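Local coordinates for probable transcriptional regulator (Pseudomonas aeruginosa, PDB 2ESN), which probably regulates transcription as a LysR-type protein, binding DNA through a helix-turn-helix domain and probably sensing a small-molecule ligand through its substrate-binding domain, at residues C[110-114]-C[253-259]; C[101-105]-C[293-297]. Residue numbers count along the deposited sequence, not the author numbering.

Contact 1: residues C[110-114]-C[253-259]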
loop_
_atom_site.group_PDB
_atom_site.type_symbol
_atom_site.label_atom_id
_atom_site.label_comp_id
_atom_site.label_asym_id
_atom_site.label_seq_id
_atom_site.Cartn_x
_atom_site.Cartn_y
_atom_site.Cartn_z
ATOM N N TYR C 110 -21.683 13.759 -9.079
ATOM C CA TYR C 110 -23.121 13.912 -8.879
ATOM C C TYR C 110 -23.498 14.243 -7.445
ATOM O O TYR C 110 -24.297 15.114 -7.217
ATOM C CB TYR C 110 -23.953 12.729 -9.416
ATOM C CG TYR C 110 -25.394 12.945 -9.110
ATOM C CD1 TYR C 110 -26.032 14.064 -9.558
ATOM C CD2 TYR C 110 -26.124 12.033 -8.361
ATOM C CE1 TYR C 110 -27.365 14.330 -9.284
ATOM C CE2 TYR C 110 -27.473 12.281 -8.085
ATOM C CZ TYR C 110 -28.064 13.460 -8.527
ATOM O OH TYR C 110 -29.385 13.798 -8.223
ATOM N N THR C 111 -22.933 13.553 -6.470
ATOM C CA THR C 111 -23.343 13.730 -5.097
ATOM C C THR C 111 -22.745 15.048 -4.552
ATOM O O THR C 111 -23.341 15.710 -3.723
ATOM C CB THR C 111 -22.987 12.476 -4.202
ATOM O OG1 THR C 111 -21.591 12.155 -4.330
ATOM C CG2 THR C 111 -23.852 11.224 -4.546
ATOM N N ALA C 112 -21.579 15.431 -5.013
ATOM C CA ALA C 112 -21.050 16.766 -4.671
ATOM C C ALA C 112 -22.008 17.862 -5.179
ATOM O O ALA C 112 -22.371 18.804 -4.452
ATOM C CB ALA C 112 -19.626 16.940 -5.256
ATOM N N PHE C 113 -22.445 17.705 -6.428
ATOM C CA PHE C 113 -23.421 18.608 -6.993
ATOM C C PHE C 113 -24.718 18.660 -6.222
ATOM O O PHE C 113 -25.296 19.771 -6.060
ATOM C CB PHE C 113 -23.682 18.244 -8.484
ATOM C CG PHE C 113 -25.022 18.745 -9.014
ATOM C CD1 PHE C 113 -25.166 20.026 -9.520
ATOM C CD2 PHE C 113 -26.139 17.932 -8.979
ATOM C CE1 PHE C 113 -26.414 20.444 -10.018
ATOM C CE2 PHE C 113 -27.357 18.352 -9.434
ATOM C CZ PHE C 113 -27.499 19.616 -9.983
ATOM N N ALA C 114 -25.230 17.506 -5.791
ATOM C CA ALA C 114 -26.564 17.449 -5.161
ATOM C C ALA C 114 -26.550 18.009 -3.699
ATOM O O ALA C 114 -27.456 18.748 -3.281
ATOM C CB ALA C 114 -27.202 16.029 -5.259
ATOM N N PRO C 253 -29.674 10.941 -13.436
ATOM C CA PRO C 253 -30.486 11.577 -12.449
ATOM C C PRO C 253 -31.166 12.835 -12.958
ATOM O O PRO C 253 -30.502 13.752 -13.516
ATOM C CB PRO C 253 -29.496 11.913 -11.319
ATOM C CG PRO C 253 -28.309 10.902 -11.532
ATOM C CD PRO C 253 -28.272 10.703 -13.006
ATOM N N ARG C 254 -32.473 12.890 -12.707
ATOM C CA ARG C 254 -33.316 14.030 -13.078
ATOM C C ARG C 254 -32.895 15.379 -12.444
ATOM O O ARG C 254 -32.840 16.434 -13.106
ATOM C CB ARG C 254 -34.794 13.699 -12.851
ATOM C CG ARG C 254 -35.762 14.795 -13.404
ATOM C CD ARG C 254 -37.195 14.491 -12.946
ATOM N NE ARG C 254 -38.199 15.463 -13.447
ATOM C CZ ARG C 254 -38.661 16.568 -12.802
ATOM N NH1 ARG C 254 -39.575 17.342 -13.373
ATOM N NH2 ARG C 254 -38.210 16.957 -11.609
ATOM N N HIS C 255 -32.508 15.348 -11.178
ATOM C CA HIS C 255 -32.076 16.557 -10.525
ATOM C C HIS C 255 -30.936 17.175 -11.305
ATOM O O HIS C 255 -30.914 18.371 -11.461
ATOM C CB HIS C 255 -31.579 16.215 -9.098
ATOM C CG HIS C 255 -31.283 17.424 -8.236
ATOM N ND1 HIS C 255 -32.237 18.378 -7.925
ATOM C CD2 HIS C 255 -30.157 17.790 -7.576
ATOM C CE1 HIS C 255 -31.702 19.284 -7.127
ATOM N NE2 HIS C 255 -30.436 18.957 -6.915
ATOM N N ALA C 256 -29.969 16.366 -11.790
ATOM C CA ALA C 256 -28.836 16.928 -12.561
ATOM C C ALA C 256 -29.206 17.362 -14.012
ATOM O O ALA C 256 -28.784 18.435 -14.528
ATOM C CB ALA C 256 -27.630 15.954 -12.544
ATOM N N ALA C 257 -29.974 16.519 -14.685
ATOM C CA ALA C 257 -30.361 16.790 -16.043
ATOM C C ALA C 257 -31.204 18.078 -16.086
ATOM O O ALA C 257 -31.014 18.930 -16.982
ATOM C CB ALA C 257 -31.181 15.563 -16.620
ATOM N N ARG C 258 -32.142 18.226 -15.147
ATOM C CA ARG C 258 -32.885 19.518 -15.053
ATOM C C ARG C 258 -32.023 20.738 -14.853
ATOM O O ARG C 258 -32.296 21.747 -15.453
ATOM C CB ARG C 258 -33.898 19.498 -13.930
ATOM C CG ARG C 258 -35.050 18.584 -14.192
ATOM C CD ARG C 258 -36.026 18.602 -13.008
ATOM N NE ARG C 258 -37.233 19.291 -13.447
ATOM C CZ ARG C 258 -37.430 20.615 -13.414
ATOM N NH1 ARG C 258 -38.574 21.107 -13.880
ATOM N NH2 ARG C 258 -36.506 21.446 -12.901
ATOM N N ALA C 259 -30.996 20.658 -14.011
ATOM C CA ALA C 259 -30.056 21.784 -13.812
ATOM C C ALA C 259 -29.245 22.156 -15.068
ATOM O O ALA C 259 -28.777 23.300 -15.265
ATOM C CB ALA C 259 -29.104 21.438 -12.675
HETATM O O HOH W 1 -28.887 20.319 -4.894
#
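Apolar packing carries most of this contact between the start of helix 109-126 and the first turns of helix 254-264. The axes of segments 110-114 and 254-259 come no nearer than 10.6 Å and cross at 72°, a separation wide enough for two aromatic side chains, one helical turn apart, to fill it. Tyr110 and Phe113, both with chi1 in the t well, reach across: Tyr110 CE1 lies 3.7 Å from Ala256 CB, Phe113 CE2 3.9 Å from that same methyl, and Phe113 CZ 3.6 Å from Ala259 CB.

Ring contacts come next. Pro253, at the N-cap position of its helix, covers one face of Tyr110 in a CH-pi contact, its CG 3.9 Å from the centroid of the Tyr110 ring and 13° off the normal. The Phe113 and His255 rings meet obliquely, planes at 53° and centroids 5.3 Å apart.

The polar link is indirect. A water donates to Ala114 O at 2.7 Å and is hydrogen-bonded to His255 NE2 at 2.9 Å, bridging the helices next to the Phe113-His255 pair. Tyr110 OH, only 3.4 Å from His255 CB, finds its polar partner in Tyr278 of strand 278-285.

Phe113 also meets Phe241 of the second subunit edge-to-face, and Ala259 packs on that same Phe241, so the contact adjoins the subunit interface. With 303 Å² buried and a single water as the polar link, the chemistry implies mainly apolar and aromatic packing between the two segments, the rings of Tyr110 and Phe113 lying against Pro253, His255, Ala256 and Ala259.

Contact 2: residues C[101-105]-C[293-297]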
loop_
_atom_site.group_PDB
_atom_site.type_symbol
_atom_site.label_atom_id
_atom_site.label_comp_id
_atom_site.label_asym_id
_atom_site.label_seq_id
_atom_site.Cartn_x
_atom_site.Cartn_y
_atom_site.Cartn_z
ATOM N N ARG C 101 -13.357 22.601 12.227
ATOM C CA ARG C 101 -13.048 21.321 11.635
ATOM C C ARG C 101 -13.379 21.172 10.148
ATOM O O ARG C 101 -14.155 21.972 9.560
ATOM C CB ARG C 101 -13.563 20.163 12.453
ATOM C CG ARG C 101 -14.976 19.971 12.504
ATOM C CD ARG C 101 -15.180 18.717 13.298
ATOM N NE ARG C 101 -14.990 17.565 12.421
ATOM C CZ ARG C 101 -14.557 16.378 12.809
ATOM N NH1 ARG C 101 -14.219 16.183 14.086
ATOM N NH2 ARG C 101 -14.428 15.420 11.895
ATOM N N THR C 102 -12.714 20.189 9.552
ATOM C CA THR C 102 -12.856 19.817 8.153
ATOM C C THR C 102 -13.527 18.463 8.213
ATOM O O THR C 102 -13.055 17.568 8.903
ATOM C CB THR C 102 -11.490 19.759 7.473
ATOM O OG1 THR C 102 -10.880 21.042 7.580
ATOM C CG2 THR C 102 -11.544 19.405 5.965
ATOM N N PHE C 103 -14.708 18.368 7.589
ATOM C CA PHE C 103 -15.375 17.125 7.283
ATOM C C PHE C 103 -14.918 16.580 5.928
ATOM O O PHE C 103 -14.836 17.335 4.941
ATOM C CB PHE C 103 -16.896 17.299 7.344
ATOM C CG PHE C 103 -17.390 17.610 8.717
ATOM C CD1 PHE C 103 -17.352 18.922 9.211
ATOM C CD2 PHE C 103 -17.855 16.594 9.526
ATOM C CE1 PHE C 103 -17.747 19.233 10.498
ATOM C CE2 PHE C 103 -18.281 16.857 10.795
ATOM C CZ PHE C 103 -18.276 18.189 11.291
ATOM N N VAL C 104 -14.586 15.286 5.902
ATOM C CA VAL C 104 -14.032 14.641 4.685
ATOM C C VAL C 104 -15.080 13.668 4.173
ATOM O O VAL C 104 -15.543 12.817 4.920
ATOM C CB VAL C 104 -12.676 13.912 4.912
ATOM C CG1 VAL C 104 -12.141 13.232 3.576
ATOM C CG2 VAL C 104 -11.629 14.869 5.500
ATOM N N PHE C 105 -15.530 13.889 2.937
ATOM C CA PHE C 105 -16.545 13.042 2.343
ATOM C C PHE C 105 -15.945 12.379 1.105
ATOM O O PHE C 105 -15.156 12.990 0.408
ATOM C CB PHE C 105 -17.781 13.859 1.854
ATOM C CG PHE C 105 -18.670 14.402 2.941
ATOM C CD1 PHE C 105 -19.933 13.892 3.108
ATOM C CD2 PHE C 105 -18.280 15.491 3.713
ATOM C CE1 PHE C 105 -20.821 14.419 4.092
ATOM C CE2 PHE C 105 -19.181 16.077 4.671
ATOM C CZ PHE C 105 -20.437 15.498 4.863
ATOM N N ALA C 293 -19.306 15.740 16.484
ATOM C CA ALA C 293 -19.232 16.334 15.157
ATOM C C ALA C 293 -20.030 15.530 14.112
ATOM O O ALA C 293 -20.844 16.086 13.363
ATOM C CB ALA C 293 -17.813 16.473 14.757
ATOM N N HIS C 294 -19.843 14.209 14.104
ATOM C CA HIS C 294 -20.550 13.331 13.223
ATOM C C HIS C 294 -22.041 13.343 13.464
ATOM O O HIS C 294 -22.810 13.341 12.513
ATOM C CB HIS C 294 -20.034 11.905 13.363
ATOM C CG HIS C 294 -18.798 11.659 12.568
ATOM N ND1 HIS C 294 -18.625 10.529 11.792
ATOM C CD2 HIS C 294 -17.684 12.419 12.396
ATOM C CE1 HIS C 294 -17.440 10.589 11.203
ATOM N NE2 HIS C 294 -16.859 11.736 11.529
ATOM N N ALA C 295 -22.450 13.345 14.728
ATOM C CA ALA C 295 -23.880 13.420 15.066
ATOM C C ALA C 295 -24.497 14.741 14.540
ATOM O O ALA C 295 -25.580 14.747 14.027
ATOM C CB ALA C 295 -24.088 13.288 16.634
ATOM N N TRP C 296 -23.779 15.854 14.665
ATOM C CA TRP C 296 -24.303 17.135 14.143
ATOM C C TRP C 296 -24.497 17.078 12.602
ATOM O O TRP C 296 -25.590 17.427 12.061
ATOM C CB TRP C 296 -23.369 18.235 14.558
ATOM C CG TRP C 296 -23.671 19.576 13.959
ATOM C CD1 TRP C 296 -24.585 20.476 14.400
ATOM C CD2 TRP C 296 -23.020 20.177 12.828
ATOM N NE1 TRP C 296 -24.545 21.598 13.620
ATOM C CE2 TRP C 296 -23.626 21.428 12.621
ATOM C CE3 TRP C 296 -22.015 19.748 11.937
ATOM C CZ2 TRP C 296 -23.238 22.298 11.601
ATOM C CZ3 TRP C 296 -21.618 20.634 10.887
ATOM C CH2 TRP C 296 -22.245 21.891 10.741
ATOM N N MET C 297 -23.451 16.606 11.905
ATOM C CA MET C 297 -23.478 16.590 10.457
ATOM C C MET C 297 -24.576 15.661 9.998
ATOM O O MET C 297 -25.310 15.958 9.027
ATOM C CB MET C 297 -22.124 16.234 9.856
ATOM C CG MET C 297 -22.154 16.245 8.282
ATOM S SD MET C 297 -22.538 17.826 7.519
ATOM C CE MET C 297 -21.061 18.562 7.725
#
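Met297 touches two phenylalanine rings in different ways: its methyl sits over the face of Phe103, while its sulfur lies at the edge of Phe105. Met297 CE is 4.0 Å from the Phe103 centroid and 14° off the ring normal, a CH-pi contact; Met297 SD lies farther out, 5.3 Å from that centroid. From the Phe105 centroid SD is 5.5 Å away at 86° to the normal, hence near the ring plane, and Met297 CG approaches Phe105 CZ to 3.9 Å. The sulfur contacts with Phe103 and Phe105 are both Met-aromatic; chi2 and chi3 in p wells are consistent with the side chain folding back to reach the two rings.

Phe103 is the most heavily covered residue, losing 86 Å² to the helix. Its CZ lies 3.9 Å from Ala293 CB and 4.1 Å from Trp296 CE3, so residues one turn apart flank its CZ end. Alternation along strand 102-105 explains the selection: Phe103 and Phe105 extend to the helix side, whereas Thr102 and Val104 are out of reach.

At the outer margin the Arg101 guanidinium lays one face against Ala293 CB, with NH1 at 3.7 Å from that methyl. Its charge is met by Asp152 in a salt bridge, and Asp152 also accepts a hydrogen bond from His294 NE2, so one carboxylate serves both segments.

The axes of strand segment 102-105 and helix segment 293-297 approach to 10.9 Å at 68°. Strand 102-107 lies between parallel neighbours 131-136 and 153-157, and helix 293-303 covers one face of that sheet, an alpha/beta layer characteristic of the periplasmic-binding-protein-like fold of LysR substrate-binding domains.

Overall arrangement
Both contacts belong to the LysR substrate-binding domain, with centres 23 Å apart and nearest atoms about 7 Å apart, so they do not touch. Strand 102-107 of contact 2 runs on directly into helix 109-126 of contact 1, whose later residue Leu123 packs on Trp296 and Met297. The order 101-105, 110-114, 253-259, 293-297 nests contact 1 inside the loop closed by contact 2. Their second segments lie on separate helices, 254-264 and 293-303, so the early strand-helix unit is joined to two later parts of the same mixed-sheet domain. Contact 2 stays within its chain, whereas contact 1 also borders the second subunit through Phe113 and Ala259, which pack against that subunit.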